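Cif-like 1 (Burkholderia cenocepacia, PDB 7JQY) is a Cif-like epoxide hydrolase with an alpha/beta hydrolase fold, which probably opens epoxides by adding water. Local coordinates at residues D97-A102 with E235-A240. The protein carries 1 engineered substitution. Numbering follows the deposited sequence.
Sequences DKASMA and ETRFKA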
ATOM      1  N   ASP B  97      -3.292 -16.376  30.596  1.00 43.58           N
ATOM      2  CA  ASP B  97      -4.399 -16.949  31.359  1.00 46.20           C
ATOM      3  C   ASP B  97      -4.763 -16.001  32.491  1.00 47.06           C
ATOM      4  O   ASP B  97      -3.890 -15.352  33.077  1.00 43.33           O
ATOM      5  CB  ASP B  97      -4.028 -18.315  31.923  1.00 44.73           C
ATOM      6  CG  ASP B  97      -2.808 -18.248  32.822  1.00 49.60           C
ATOM      7  OD1 ASP B  97      -1.684 -18.148  32.283  1.00 51.65           O
ATOM      8  OD2 ASP B  97      -2.979 -18.258  34.061  1.00 50.21           O
ATOM      9  N   LYS B  98      -6.059 -15.919  32.800  1.00 42.20           N
ATOM     10  CA  LYS B  98      -6.517 -14.853  33.685  1.00 43.15           C
ATOM     11  C   LYS B  98      -6.020 -15.033  35.114  1.00 45.38           C
ATOM     12  O   LYS B  98      -5.776 -14.039  35.810  1.00 43.14           O
ATOM     13  CB  LYS B  98      -8.045 -14.772  33.645  1.00 41.38           C
ATOM     14  CG  LYS B  98      -8.607 -14.631  32.231  1.00 43.08           C
ATOM     15  CD  LYS B  98      -7.812 -13.583  31.440  1.00 41.25           C
ATOM     16  CE  LYS B  98      -7.996 -13.732  29.939  1.00 38.81           C
ATOM     17  NZ  LYS B  98      -7.410 -14.977  29.366  1.00 36.81           N
ATOM     18  N   ALA B  99      -5.857 -16.279  35.574  1.00 47.20           N
ATOM     19  CA  ALA B  99      -5.358 -16.498  36.932  1.00 47.90           C
ATOM     20  C   ALA B  99      -3.947 -15.938  37.091  1.00 46.91           C
ATOM     21  O   ALA B  99      -3.628 -15.306  38.105  1.00 47.66           O
ATOM     22  CB  ALA B  99      -5.390 -17.984  37.283  1.00 47.92           C
ATOM     23  N   SER B 100      -3.084 -16.174  36.108  1.00 47.10           N
ATOM     24  CA  SER B 100      -1.732 -15.638  36.194  1.00 48.44           C
ATOM     25  C   SER B 100      -1.726 -14.120  36.065  1.00 48.31           C
ATOM     26  O   SER B 100      -0.931 -13.445  36.725  1.00 47.25           O
ATOM     27  CB  SER B 100      -0.854 -16.266  35.113  1.00 50.96           C
ATOM     28  OG  SER B 100      -0.544 -17.603  35.454  1.00 57.04           O
ATOM     29  N   MET B 101      -2.613 -13.568  35.239  1.00 47.79           N
ATOM     30  CA  MET B 101      -2.699 -12.118  35.119  1.00 44.58           C
ATOM     31  C   MET B 101      -3.143 -11.478  36.423  1.00 44.58           C
ATOM     32  O   MET B 101      -2.742 -10.349  36.727  1.00 45.01           O
ATOM     33  CB  MET B 101      -3.658 -11.750  33.990  1.00 40.53           C
ATOM     34  CG  MET B 101      -3.122 -12.125  32.640  1.00 41.20           C
ATOM     35  SD  MET B 101      -4.217 -11.649  31.311  1.00 41.80           S
ATOM     36  CE  MET B 101      -4.402  -9.890  31.612  1.00 35.13           C
ATOM     37  N   ALA B 102      -3.975 -12.172  37.200  1.00 45.15           N
ATOM     38  CA  ALA B 102      -4.301 -11.682  38.532  1.00 46.60           C
ATOM     39  C   ALA B 102      -3.052 -11.613  39.401  1.00 43.49           C
ATOM     40  O   ALA B 102      -2.917 -10.699  40.220  1.00 44.47           O
ATOM     41  CB  ALA B 102      -5.373 -12.556  39.176  1.00 45.58           C
ATOM     42  N   GLU B 235     -11.479 -21.597  31.384  1.00 47.29           N
ATOM     43  CA  GLU B 235     -12.713 -22.313  31.710  1.00 51.27           C
ATOM     44  C   GLU B 235     -12.441 -23.407  32.732  1.00 53.00           C
ATOM     45  O   GLU B 235     -13.101 -23.478  33.773  1.00 54.09           O
ATOM     46  CB  GLU B 235     -13.342 -22.881  30.443  1.00 47.45           C
ATOM     47  CG  GLU B 235     -14.024 -21.818  29.607  1.00 46.37           C
ATOM     48  CD  GLU B 235     -14.378 -22.295  28.220  1.00 49.76           C
ATOM     49  OE1 GLU B 235     -13.836 -23.341  27.793  1.00 49.50           O
ATOM     50  OE2 GLU B 235     -15.206 -21.625  27.558  1.00 51.40           O
ATOM     51  N   THR B 236     -11.425 -24.232  32.472  1.00 54.88           N
ATOM     52  CA  THR B 236     -11.032 -25.270  33.418  1.00 53.34           C
ATOM     53  C   THR B 236     -10.661 -24.669  34.766  1.00 55.44           C
ATOM     54  O   THR B 236     -11.103 -25.146  35.819  1.00 55.84           O
ATOM     55  CB  THR B 236      -9.847 -26.062  32.854  1.00 52.82           C
ATOM     56  OG1 THR B 236     -10.087 -26.379  31.478  1.00 54.77           O
ATOM     57  CG2 THR B 236      -9.613 -27.337  33.638  1.00 56.06           C
ATOM     58  N   ARG B 237      -9.851 -23.608  34.755  1.00 52.02           N
ATOM     59  CA  ARG B 237      -9.376 -23.050  36.016  1.00 54.03           C
ATOM     60  C   ARG B 237     -10.509 -22.396  36.797  1.00 54.09           C
ATOM     61  O   ARG B 237     -10.610 -22.572  38.019  1.00 54.58           O
ATOM     62  CB  ARG B 237      -8.233 -22.062  35.750  1.00 52.15           C
ATOM     63  CG  ARG B 237      -7.586 -21.537  37.008  1.00 52.30           C
ATOM     64  CD  ARG B 237      -6.704 -22.595  37.643  1.00 51.62           C
ATOM     65  NE  ARG B 237      -6.059 -22.097  38.851  1.00 52.93           N
ATOM     66  CZ  ARG B 237      -4.822 -21.612  38.882  1.00 55.32           C
ATOM     67  NH1 ARG B 237      -4.101 -21.568  37.767  1.00 53.28           N
ATOM     68  NH2 ARG B 237      -4.302 -21.177  40.024  1.00 56.59           N
ATOM     69  N   PHE B 238     -11.406 -21.687  36.104  1.00 51.36           N
ATOM     70  CA  PHE B 238     -12.465 -20.947  36.792  1.00 52.31           C
ATOM     71  C   PHE B 238     -13.528 -21.874  37.370  1.00 55.41           C
ATOM     72  O   PHE B 238     -14.066 -21.609  38.452  1.00 53.20           O
ATOM     73  CB  PHE B 238     -13.118 -19.948  35.836  1.00 53.24           C
ATOM     74  CG  PHE B 238     -12.396 -18.647  35.740  1.00 52.90           C
ATOM     75  CD1 PHE B 238     -11.016 -18.590  35.896  1.00 51.28           C
ATOM     76  CD2 PHE B 238     -13.096 -17.476  35.505  1.00 51.16           C
ATOM     77  CE1 PHE B 238     -10.348 -17.391  35.813  1.00 50.91           C
ATOM     78  CE2 PHE B 238     -12.436 -16.270  35.421  1.00 50.76           C
ATOM     79  CZ  PHE B 238     -11.056 -16.223  35.572  1.00 49.08           C
ATOM     80  N   LYS B 239     -13.831 -22.966  36.666  1.00 55.66           N
ATOM     81  CA  LYS B 239     -14.796 -23.941  37.168  1.00 59.21           C
ATOM     82  C   LYS B 239     -14.348 -24.493  38.514  1.00 61.31           C
ATOM     83  O   LYS B 239     -15.171 -24.768  39.397  1.00 60.70           O
ATOM     84  CB  LYS B 239     -14.932 -25.077  36.145  1.00 59.10           C
ATOM     85  CG  LYS B 239     -15.599 -24.682  34.834  1.00 62.17           C
ATOM     86  CD  LYS B 239     -15.399 -25.730  33.728  1.00 66.27           C
ATOM     87  CE  LYS B 239     -16.629 -26.120  32.932  1.00 69.32           C
ATOM     88  NZ  LYS B 239     -16.181 -26.392  31.521  1.00 70.96           N
ATOM     89  N   ALA B 240     -13.041 -24.693  38.665  1.00 57.96           N
ATOM     90  CA  ALA B 240     -12.475 -25.075  39.953  1.00 59.23           C
ATOM     91  C   ALA B 240     -12.601 -23.951  40.973  1.00 60.28           C
ATOM     92  O   ALA B 240     -12.869 -24.203  42.153  1.00 60.31           O
ATOM     93  CB  ALA B 240     -11.011 -25.492  39.780  1.00 54.79           C
TER
HETATM   94  O   HOH W   1      -4.403 -21.032  35.011  1.00 45.82           O
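Ala-99 carries its CB over one face of the Arg-237 guanidinium, nearer one end of the group than its centre, with NH1 the nearest atom at 3.8 Å. Arg-237 reaches this position because its CG stands anti to the backbone N (chi1 -174°) and the chain then bends at chi2, laying the planar head across the first turn of helix 98-111. One residue on, Phe-238 extends its ring obliquely toward Lys-98, whose CB lies 3.9 Å from Phe-238 CZ. The Lys-98 chain bends at chi2 and chi4 and takes the ammonium group away from the ring; there NZ forms a salt bridge with Asp-234 and hydrogen bonds to the carbonyls of Tyr-96 and Leu-227. Both direct contacts are van der Waals, with no direct hydrogen bond. One water accepts a weak bond from Arg-237 NH1 (2.8 Å) and donates to Asp-97 OD2 (3.3 Å). Asp-97 OD2 also caps the helix, accepting from Ser-100 N from above the carboxylate plane and from Ser-100 OG through its syn lone pair, both at 2.9 Å. Tyr-130 of helix 124-135 meets the Phe-238 ring edge-to-face. The contact joins the capped N-terminus of helix 98-111 to helix 231-241, which follows the mainly helical region after strand 140-146, probably the cap, and leads into strand 250-255, as does the core helix after the cap in alpha/beta hydrolases.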